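Local coordinates for possible adenyl cyclase-associated protein (Cryptosporidium parvum, PDB 2B0R) that probably binds and sequesters monomeric actin, as expected of a cyclase-associated protein, through a C-terminal domain built as a parallel beta-helix, at residues 70-76 / 90-95; 95-100 / 115-121. All blocks are in the same frame, centred on the assembly; numbering follows the deposited sequence.

Contact 1: 70-76 / 90-95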
ATOM      1  N   SER A  70      28.746 -15.258   6.576  1.00 64.20           N
ATOM      2  CA  SER A  70      28.640 -16.288   5.538  1.00 62.55           C
ATOM      3  C   SER A  70      27.159 -16.515   5.223  1.00 62.83           C
ATOM      4  O   SER A  70      26.288 -15.837   5.797  1.00 64.03           O
ATOM      5  CB  SER A  70      29.266 -17.577   6.034  1.00 59.90           C
ATOM      6  OG  SER A  70      28.580 -18.025   7.192  1.00 60.07           O
ATOM      7  N   ILE A  71      26.875 -17.488   4.353  1.00 60.28           N
ATOM      8  CA  ILE A  71      25.496 -17.799   3.953  1.00 57.78           C
ATOM      9  C   ILE A  71      24.617 -18.358   5.080  1.00 59.37           C
ATOM     10  O   ILE A  71      23.389 -18.444   4.937  1.00 59.76           O
ATOM     11  CB  ILE A  71      25.426 -18.690   2.683  1.00 57.12           C
ATOM     12  CG1 ILE A  71      25.940 -20.123   2.979  1.00 57.77           C
ATOM     13  CG2 ILE A  71      26.140 -17.972   1.455  1.00 50.74           C
ATOM     14  CD1 ILE A  71      25.467 -21.204   1.938  1.00 57.35           C
ATOM     15  N   LYS A  72      25.243 -18.715   6.200  1.00 60.68           N
ATOM     16  CA  LYS A  72      24.521 -19.211   7.382  1.00 64.21           C
ATOM     17  C   LYS A  72      23.906 -18.081   8.195  1.00 62.70           C
ATOM     18  O   LYS A  72      23.090 -18.325   9.080  1.00 64.65           O
ATOM     19  CB  LYS A  72      25.461 -20.011   8.294  1.00 66.60           C
ATOM     20  CG  LYS A  72      26.081 -21.248   7.635  1.00 71.04           C
ATOM     21  CD  LYS A  72      27.004 -21.989   8.593  1.00 70.75           C
ATOM     22  CE  LYS A  72      27.798 -23.034   7.844  1.00 72.76           C
ATOM     23  NZ  LYS A  72      28.292 -24.048   8.799  1.00 73.65           N
ATOM     24  N   ASN A  73      24.315 -16.851   7.906  1.00 60.60           N
ATOM     25  CA  ASN A  73      23.950 -15.707   8.714  1.00 57.92           C
ATOM     26  C   ASN A  73      22.831 -14.864   8.142  1.00 56.22           C
ATOM     27  O   ASN A  73      22.609 -14.819   6.923  1.00 56.82           O
ATOM     28  CB  ASN A  73      25.171 -14.808   8.935  1.00 61.37           C
ATOM     29  CG  ASN A  73      26.208 -15.440   9.826  1.00 61.15           C
ATOM     30  OD1 ASN A  73      27.343 -15.682   9.405  1.00 61.54           O
ATOM     31  ND2 ASN A  73      25.828 -15.716  11.063  1.00 60.42           N
ATOM     32  N   LYS A  74      22.152 -14.179   9.044  1.00 53.61           N
ATOM     33  CA  LYS A  74      21.149 -13.198   8.713  1.00 55.02           C
ATOM     34  C   LYS A  74      21.700 -11.836   9.113  1.00 54.26           C
ATOM     35  O   LYS A  74      22.642 -11.750   9.896  1.00 54.26           O
ATOM     36  CB  LYS A  74      19.862 -13.524   9.485  1.00 57.25           C
ATOM     37  CG  LYS A  74      19.226 -14.823   9.031  1.00 60.16           C
ATOM     38  CD  LYS A  74      18.084 -15.251   9.878  1.00 62.85           C
ATOM     39  CE  LYS A  74      17.436 -16.502   9.259  1.00 68.42           C
ATOM     40  NZ  LYS A  74      16.422 -17.192  10.139  1.00 68.52           N
ATOM     41  N   VAL A  75      21.142 -10.766   8.569  1.00 53.49           N
ATOM     42  CA  VAL A  75      21.512  -9.423   9.016  1.00 50.87           C
ATOM     43  C   VAL A  75      20.197  -8.709   9.256  1.00 50.53           C
ATOM     44  O   VAL A  75      19.309  -8.785   8.421  1.00 51.60           O
ATOM     45  CB  VAL A  75      22.390  -8.699   7.960  1.00 52.11           C
ATOM     46  CG1 VAL A  75      22.801  -7.282   8.419  1.00 51.01           C
ATOM     47  CG2 VAL A  75      23.634  -9.522   7.652  1.00 50.76           C
ATOM     48  N   SER A  76      20.040  -8.105  10.430  1.00 50.91           N
ATOM     49  CA  SER A  76      18.867  -7.267  10.747  1.00 50.79           C
ATOM     50  C   SER A  76      19.322  -5.827  10.889  1.00 49.54           C
ATOM     51  O   SER A  76      20.203  -5.525  11.703  1.00 48.42           O
ATOM     52  CB  SER A  76      18.183  -7.700  12.053  1.00 55.01           C
ATOM     53  OG  SER A  76      17.338  -8.839  11.880  1.00 60.54           O
ATOM     54  N   LYS A  90      27.975 -12.285   1.074  1.00 56.49           N
ATOM     55  CA  LYS A  90      26.706 -12.930   0.808  1.00 55.88           C
ATOM     56  C   LYS A  90      26.272 -13.624   2.092  1.00 53.01           C
ATOM     57  O   LYS A  90      27.044 -14.354   2.729  1.00 52.80           O
ATOM     58  CB  LYS A  90      26.821 -13.926  -0.352  1.00 55.79           C
ATOM     59  CG  LYS A  90      25.490 -14.371  -0.919  1.00 55.43           C
ATOM     60  CD  LYS A  90      25.648 -15.023  -2.266  1.00 53.98           C
ATOM     61  CE  LYS A  90      24.380 -15.721  -2.680  1.00 53.90           C
ATOM     62  NZ  LYS A  90      24.551 -16.497  -3.965  1.00 54.09           N
ATOM     63  N   VAL A  91      25.040 -13.342   2.480  1.00 49.45           N
ATOM     64  CA  VAL A  91      24.445 -13.887   3.687  1.00 46.60           C
ATOM     65  C   VAL A  91      23.171 -14.619   3.306  1.00 47.20           C
ATOM     66  O   VAL A  91      22.746 -14.603   2.133  1.00 44.29           O
ATOM     67  CB  VAL A  91      24.104 -12.753   4.678  1.00 44.05           C
ATOM     68  CG1 VAL A  91      25.368 -12.194   5.284  1.00 44.28           C
ATOM     69  CG2 VAL A  91      23.366 -11.639   3.959  1.00 41.74           C
ATOM     70  N   ASN A  92      22.531 -15.232   4.293  1.00 49.04           N
ATOM     71  CA  ASN A  92      21.286 -15.930   4.021  1.00 50.84           C
ATOM     72  C   ASN A  92      20.194 -15.027   3.474  1.00 49.98           C
ATOM     73  O   ASN A  92      19.577 -15.314   2.433  1.00 52.33           O
ATOM     74  CB  ASN A  92      20.758 -16.632   5.269  1.00 51.57           C
ATOM     75  CG  ASN A  92      19.633 -17.565   4.943  1.00 50.31           C
ATOM     76  OD1 ASN A  92      18.489 -17.269   5.203  1.00 53.17           O
ATOM     77  ND2 ASN A  92      19.951 -18.661   4.303  1.00 49.01           N
ATOM     78  N   SER A  93      19.959 -13.947   4.204  1.00 47.62           N
ATOM     79  CA  SER A  93      18.866 -13.044   3.953  1.00 47.19           C
ATOM     80  C   SER A  93      19.125 -11.813   4.779  1.00 45.97           C
ATOM     81  O   SER A  93      19.941 -11.829   5.701  1.00 48.94           O
ATOM     82  CB  SER A  93      17.539 -13.685   4.390  1.00 49.87           C
ATOM     83  OG  SER A  93      17.523 -13.912   5.796  1.00 51.47           O
ATOM     84  N   ILE A  94      18.419 -10.751   4.478  1.00 44.20           N
ATOM     85  CA  ILE A  94      18.588  -9.532   5.214  1.00 46.10           C
ATOM     86  C   ILE A  94      17.204  -8.978   5.538  1.00 47.51           C
ATOM     87  O   ILE A  94      16.320  -8.970   4.679  1.00 50.89           O
ATOM     88  CB  ILE A  94      19.365  -8.468   4.369  1.00 45.23           C
ATOM     89  CG1 ILE A  94      20.758  -8.979   3.976  1.00 44.08           C
ATOM     90  CG2 ILE A  94      19.425  -7.122   5.122  1.00 44.86           C
ATOM     91  CD1 ILE A  94      21.548  -8.018   3.038  1.00 42.11           C
ATOM     92  N   PHE A  95      17.037  -8.498   6.760  1.00 45.98           N
ATOM     93  CA  PHE A  95      15.793  -7.885   7.196  1.00 49.65           C
ATOM     94  C   PHE A  95      16.073  -6.399   7.536  1.00 50.27           C
ATOM     95  O   PHE A  95      16.964  -6.113   8.340  1.00 49.21           O
ATOM     96  CB  PHE A  95      15.218  -8.682   8.405  1.00 52.70           C
ATOM     97  CG  PHE A  95      13.950  -8.099   8.989  1.00 56.44           C
ATOM     98  CD1 PHE A  95      12.767  -8.051   8.239  1.00 58.35           C
ATOM     99  CD2 PHE A  95      13.927  -7.609  10.300  1.00 58.88           C
ATOM    100  CE1 PHE A  95      11.582  -7.517   8.774  1.00 56.44           C
ATOM    101  CE2 PHE A  95      12.733  -7.077  10.854  1.00 59.51           C
ATOM    102  CZ  PHE A  95      11.563  -7.034  10.081  1.00 56.37           C
TER

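Contact 2: 95-100 / 115-121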
ATOM      1  N   PHE A  95      17.037  -8.498   6.760  1.00 45.98           N
ATOM      2  CA  PHE A  95      15.793  -7.885   7.196  1.00 49.65           C
ATOM      3  C   PHE A  95      16.073  -6.399   7.536  1.00 50.27           C
ATOM      4  O   PHE A  95      16.964  -6.113   8.340  1.00 49.21           O
ATOM      5  CB  PHE A  95      15.218  -8.682   8.405  1.00 52.70           C
ATOM      6  CG  PHE A  95      13.950  -8.099   8.989  1.00 56.44           C
ATOM      7  CD1 PHE A  95      12.767  -8.051   8.239  1.00 58.35           C
ATOM      8  CD2 PHE A  95      13.927  -7.609  10.300  1.00 58.88           C
ATOM      9  CE1 PHE A  95      11.582  -7.517   8.774  1.00 56.44           C
ATOM     10  CE2 PHE A  95      12.733  -7.077  10.854  1.00 59.51           C
ATOM     11  CZ  PHE A  95      11.563  -7.034  10.081  1.00 56.37           C
ATOM     12  N   ILE A  96      15.340  -5.468   6.907  1.00 48.35           N
ATOM     13  CA  ILE A  96      15.539  -4.024   7.147  1.00 46.40           C
ATOM     14  C   ILE A  96      14.248  -3.387   7.611  1.00 49.21           C
ATOM     15  O   ILE A  96      13.249  -3.383   6.893  1.00 48.99           O
ATOM     16  CB  ILE A  96      16.020  -3.287   5.900  1.00 46.65           C
ATOM     17  CG1 ILE A  96      17.365  -3.846   5.412  1.00 46.70           C
ATOM     18  CG2 ILE A  96      16.157  -1.820   6.182  1.00 45.74           C
ATOM     19  CD1 ILE A  96      17.653  -3.525   3.934  1.00 43.36           C
ATOM     20  N   GLU A  97      14.252  -2.862   8.833  1.00 54.35           N
ATOM     21  CA  GLU A  97      13.047  -2.240   9.389  1.00 55.09           C
ATOM     22  C   GLU A  97      13.260  -0.842   9.949  1.00 56.57           C
ATOM     23  O   GLU A  97      14.290  -0.552  10.605  1.00 54.95           O
ATOM     24  CB  GLU A  97      12.408  -3.096  10.465  1.00 56.34           C
ATOM     25  CG  GLU A  97      11.050  -2.528  10.823  1.00 62.26           C
ATOM     26  CD  GLU A  97      10.354  -3.227  11.949  1.00 65.59           C
ATOM     27  OE1 GLU A  97      10.929  -4.162  12.562  1.00 67.15           O
ATOM     28  OE2 GLU A  97       9.202  -2.819  12.225  1.00 70.20           O
ATOM     29  N   ASN A  98      12.273   0.020   9.677  1.00 57.43           N
ATOM     30  CA  ASN A  98      12.200   1.331  10.283  1.00 58.83           C
ATOM     31  C   ASN A  98      13.473   2.129  10.000  1.00 57.95           C
ATOM     32  O   ASN A  98      14.176   2.557  10.914  1.00 61.19           O
ATOM     33  CB  ASN A  98      11.944   1.185  11.799  1.00 62.82           C
ATOM     34  CG  ASN A  98      11.624   2.509  12.467  1.00 65.46           C
ATOM     35  OD1 ASN A  98      11.299   3.484  11.794  1.00 65.16           O
ATOM     36  ND2 ASN A  98      11.737   2.554  13.799  1.00 64.62           N
ATOM     37  N   CYS A  99      13.791   2.303   8.732  1.00 53.52           N
ATOM     38  CA  CYS A  99      14.969   3.046   8.385  1.00 53.09           C
ATOM     39  C   CYS A  99      14.575   4.176   7.458  1.00 54.87           C
ATOM     40  O   CYS A  99      13.617   4.035   6.675  1.00 57.59           O
ATOM     41  CB  CYS A  99      16.021   2.121   7.765  1.00 56.43           C
ATOM     42  SG  CYS A  99      16.724   0.966   8.965  1.00 54.48           S
ATOM     43  N   VAL A 100      15.269   5.312   7.559  1.00 53.29           N
ATOM     44  CA  VAL A 100      14.836   6.486   6.833  1.00 51.91           C
ATOM     45  C   VAL A 100      15.983   7.213   6.168  1.00 49.98           C
ATOM     46  O   VAL A 100      16.963   7.549   6.796  1.00 49.64           O
ATOM     47  CB  VAL A 100      14.005   7.444   7.728  1.00 54.59           C
ATOM     48  CG1 VAL A 100      13.450   8.624   6.897  1.00 52.59           C
ATOM     49  CG2 VAL A 100      12.821   6.694   8.367  1.00 55.48           C
ATOM     50  N   ILE A 115      12.088  -5.604   3.378  1.00 43.76           N
ATOM     51  CA  ILE A 115      12.054  -4.190   3.759  1.00 44.11           C
ATOM     52  C   ILE A 115      10.680  -3.857   4.357  1.00 43.10           C
ATOM     53  O   ILE A 115       9.656  -4.038   3.718  1.00 44.54           O
ATOM     54  CB  ILE A 115      12.508  -3.257   2.573  1.00 42.43           C
ATOM     55  CG1 ILE A 115      13.837  -3.780   1.995  1.00 43.16           C
ATOM     56  CG2 ILE A 115      12.649  -1.832   3.053  1.00 41.51           C
ATOM     57  CD1 ILE A 115      14.490  -2.936   0.947  1.00 43.58           C
ATOM     58  N   VAL A 116      10.671  -3.427   5.601  1.00 43.94           N
ATOM     59  CA  VAL A 116       9.409  -3.140   6.298  1.00 47.74           C
ATOM     60  C   VAL A 116       9.409  -1.774   6.975  1.00 47.37           C
ATOM     61  O   VAL A 116      10.341  -1.433   7.737  1.00 48.20           O
ATOM     62  CB  VAL A 116       9.102  -4.174   7.410  1.00 49.23           C
ATOM     63  CG1 VAL A 116       7.670  -3.975   7.921  1.00 48.51           C
ATOM     64  CG2 VAL A 116       9.277  -5.557   6.903  1.00 48.88           C
ATOM     65  N   ASN A 117       8.348  -1.009   6.729  1.00 49.74           N
ATOM     66  CA  ASN A 117       8.175   0.299   7.372  1.00 52.41           C
ATOM     67  C   ASN A 117       9.408   1.180   7.159  1.00 53.35           C
ATOM     68  O   ASN A 117       9.998   1.693   8.135  1.00 55.30           O
ATOM     69  CB  ASN A 117       7.906   0.126   8.876  1.00 56.90           C
ATOM     70  CG  ASN A 117       7.189   1.310   9.475  1.00 62.91           C
ATOM     71  OD1 ASN A 117       7.769   2.087  10.248  1.00 65.01           O
ATOM     72  ND2 ASN A 117       5.909   1.461   9.128  1.00 65.33           N
ATOM     73  N   CYS A 118       9.822   1.336   5.899  1.00 47.75           N
ATOM     74  CA  CYS A 118      10.958   2.177   5.626  1.00 49.72           C
ATOM     75  C   CYS A 118      10.596   3.326   4.706  1.00 50.56           C
ATOM     76  O   CYS A 118       9.673   3.214   3.906  1.00 51.09           O
ATOM     77  CB  CYS A 118      12.090   1.360   5.016  1.00 51.81           C
ATOM     78  SG  CYS A 118      12.892   0.343   6.180  1.00 51.75           S
ATOM     79  N   ASP A 119      11.346   4.419   4.804  1.00 50.37           N
ATOM     80  CA  ASP A 119      11.131   5.550   3.926  1.00 54.44           C
ATOM     81  C   ASP A 119      12.455   6.040   3.387  1.00 54.76           C
ATOM     82  O   ASP A 119      13.463   6.027   4.094  1.00 54.73           O
ATOM     83  CB  ASP A 119      10.368   6.677   4.644  1.00 58.71           C
ATOM     84  CG  ASP A 119       8.936   6.290   4.974  1.00 63.70           C
ATOM     85  OD1 ASP A 119       8.624   6.006   6.157  1.00 64.71           O
ATOM     86  OD2 ASP A 119       8.123   6.237   4.024  1.00 68.15           O
ATOM     87  N   ASP A 120      12.438   6.438   2.116  1.00 54.65           N
ATOM     88  CA  ASP A 120      13.581   7.021   1.455  1.00 56.39           C
ATOM     89  C   ASP A 120      14.790   6.066   1.526  1.00 53.05           C
ATOM     90  O   ASP A 120      15.798   6.347   2.164  1.00 54.31           O
ATOM     91  CB  ASP A 120      13.863   8.416   2.063  1.00 62.19           C
ATOM     92  CG  ASP A 120      14.975   9.180   1.338  1.00 67.00           C
ATOM     93  OD1 ASP A 120      15.063   9.094   0.090  1.00 65.91           O
ATOM     94  OD2 ASP A 120      15.754   9.883   2.042  1.00 70.07           O
ATOM     95  N   ILE A 121      14.677   4.942   0.841  1.00 50.93           N
ATOM     96  CA  ILE A 121      15.684   3.875   0.950  1.00 51.36           C
ATOM     97  C   ILE A 121      16.304   3.573  -0.403  1.00 50.94           C
ATOM     98  O   ILE A 121      15.599   3.504  -1.412  1.00 53.70           O
ATOM     99  CB  ILE A 121      15.070   2.597   1.583  1.00 50.15           C
ATOM    100  CG1 ILE A 121      14.519   2.935   2.965  1.00 52.85           C
ATOM    101  CG2 ILE A 121      16.090   1.485   1.698  1.00 47.45           C
ATOM    102  CD1 ILE A 121      15.620   3.413   3.964  1.00 53.90           C
TER

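Contact 1: 70-76 / 90-95
V75 and V91 meet at about a right angle, methyl against methyl. CG2 of V75 lies 4.0 Å from CG1 of V91. The first torsion of V75 (chi1 -179°) sets CG1 anti to the backbone N and leaves CG2 beside that N, on the V91 side. V75 is also level with I94 in the sheet, and its CB packs 4.3 Å from CG1 of I94. V75, V91 and I94 are all buried. V75 and I94 belong to neighbouring parallel strands, in successive coils of the beta-helix known for the CAP C-terminal domain. Their shared face continues through I94 onto I113 of the next strand. The other face carries K74, S76, S93 and F95. There the OG of S76 sits at the edge of the F95 ring, near its plane, 4.0 Å from CD2. CG of K74 passes 3.8 Å from OG of S93. V75 also joins the strands through its backbone: F95 N donates to V75 O at 2.8 Å, in a nearly straight bond (172° at the hydrogen). Just before strand 74-81, S70 to N73 form a type I turn. OD1 of N73 takes the S70 N-H on a lone pair at 3.2 Å, while its ND2 bonds to D50 O. The carbonyl O of N73 accepts N92 N at 2.7 Å.

Contact 2: 95-100 / 115-121
V116 O is gripped from the E97-N98 side. N98 N donates to it at 3.1 Å, and the CA of E97 approaches the same oxygen at 3.3 Å in a CH...O contact. One step earlier, V116 N donates to I96 O at 2.9 Å. These bonds set the parallel register: I96 lies beside I115, and E97 beside V116. CG2 of V116 reaches the F95 ring obliquely, 3.6 Å from CE1. I96 and I115 point to the opposite face. C99, C118 and I121 are buried too, next to them. The SG of C118 touches I96 and C99: it is 3.9 Å from CG2 of I96 and takes a weak hydrogen bond from C99 N at 3.3 Å. CD1 of I121 leans back over the C99 carbonyl and CB.

N98 turns a corner of its coil; N98 and N117 both have left-handed backbone angles. The second segment turns its corner at D120, which is left-handed too. Both asparagines hold CG anti to their own N (chi1 -170° in N98, -157° in N117). With this torsion in both, the two side chains run side by side and point the same way. Their amide planes are 61° apart, with OD1 of N98 4.1 Å from OD1 of N117. Past N98 the pairing resumes with V100 beside D119, and D119 N donates to C99 O at 3.0 Å. The carboxylate of D119 is held from outside the two segments, by a salt bridge to R35 and a hydrogen bond from N138. Parallel strand pairing before and after a corner, with apolar side chains aligned from coil to coil, is characteristic of a parallel beta-helix, as in the CAP C-terminal domain.

Overall arrangement
The two contacts lie in series along the chain, contact 1 closing before contact 2 opens. Their centres are about 17 Å apart, and they share F95. Both use strand 93-100. Contact 1 joins its start to strand 74-81, and contact 2 joins its middle and end to the coil that holds strand 112-116. The strand thus has one neighbour on each side in a single mixed sheet, where all three run parallel. Contact 1 lies at the starts of strands 74-81 and 93-100. Contact 2 is nearer the chain centre and spans the corner toward the next face. Together they tie three successive coils into one continuous beta-helix. The other chain of the assembly touches neither contact.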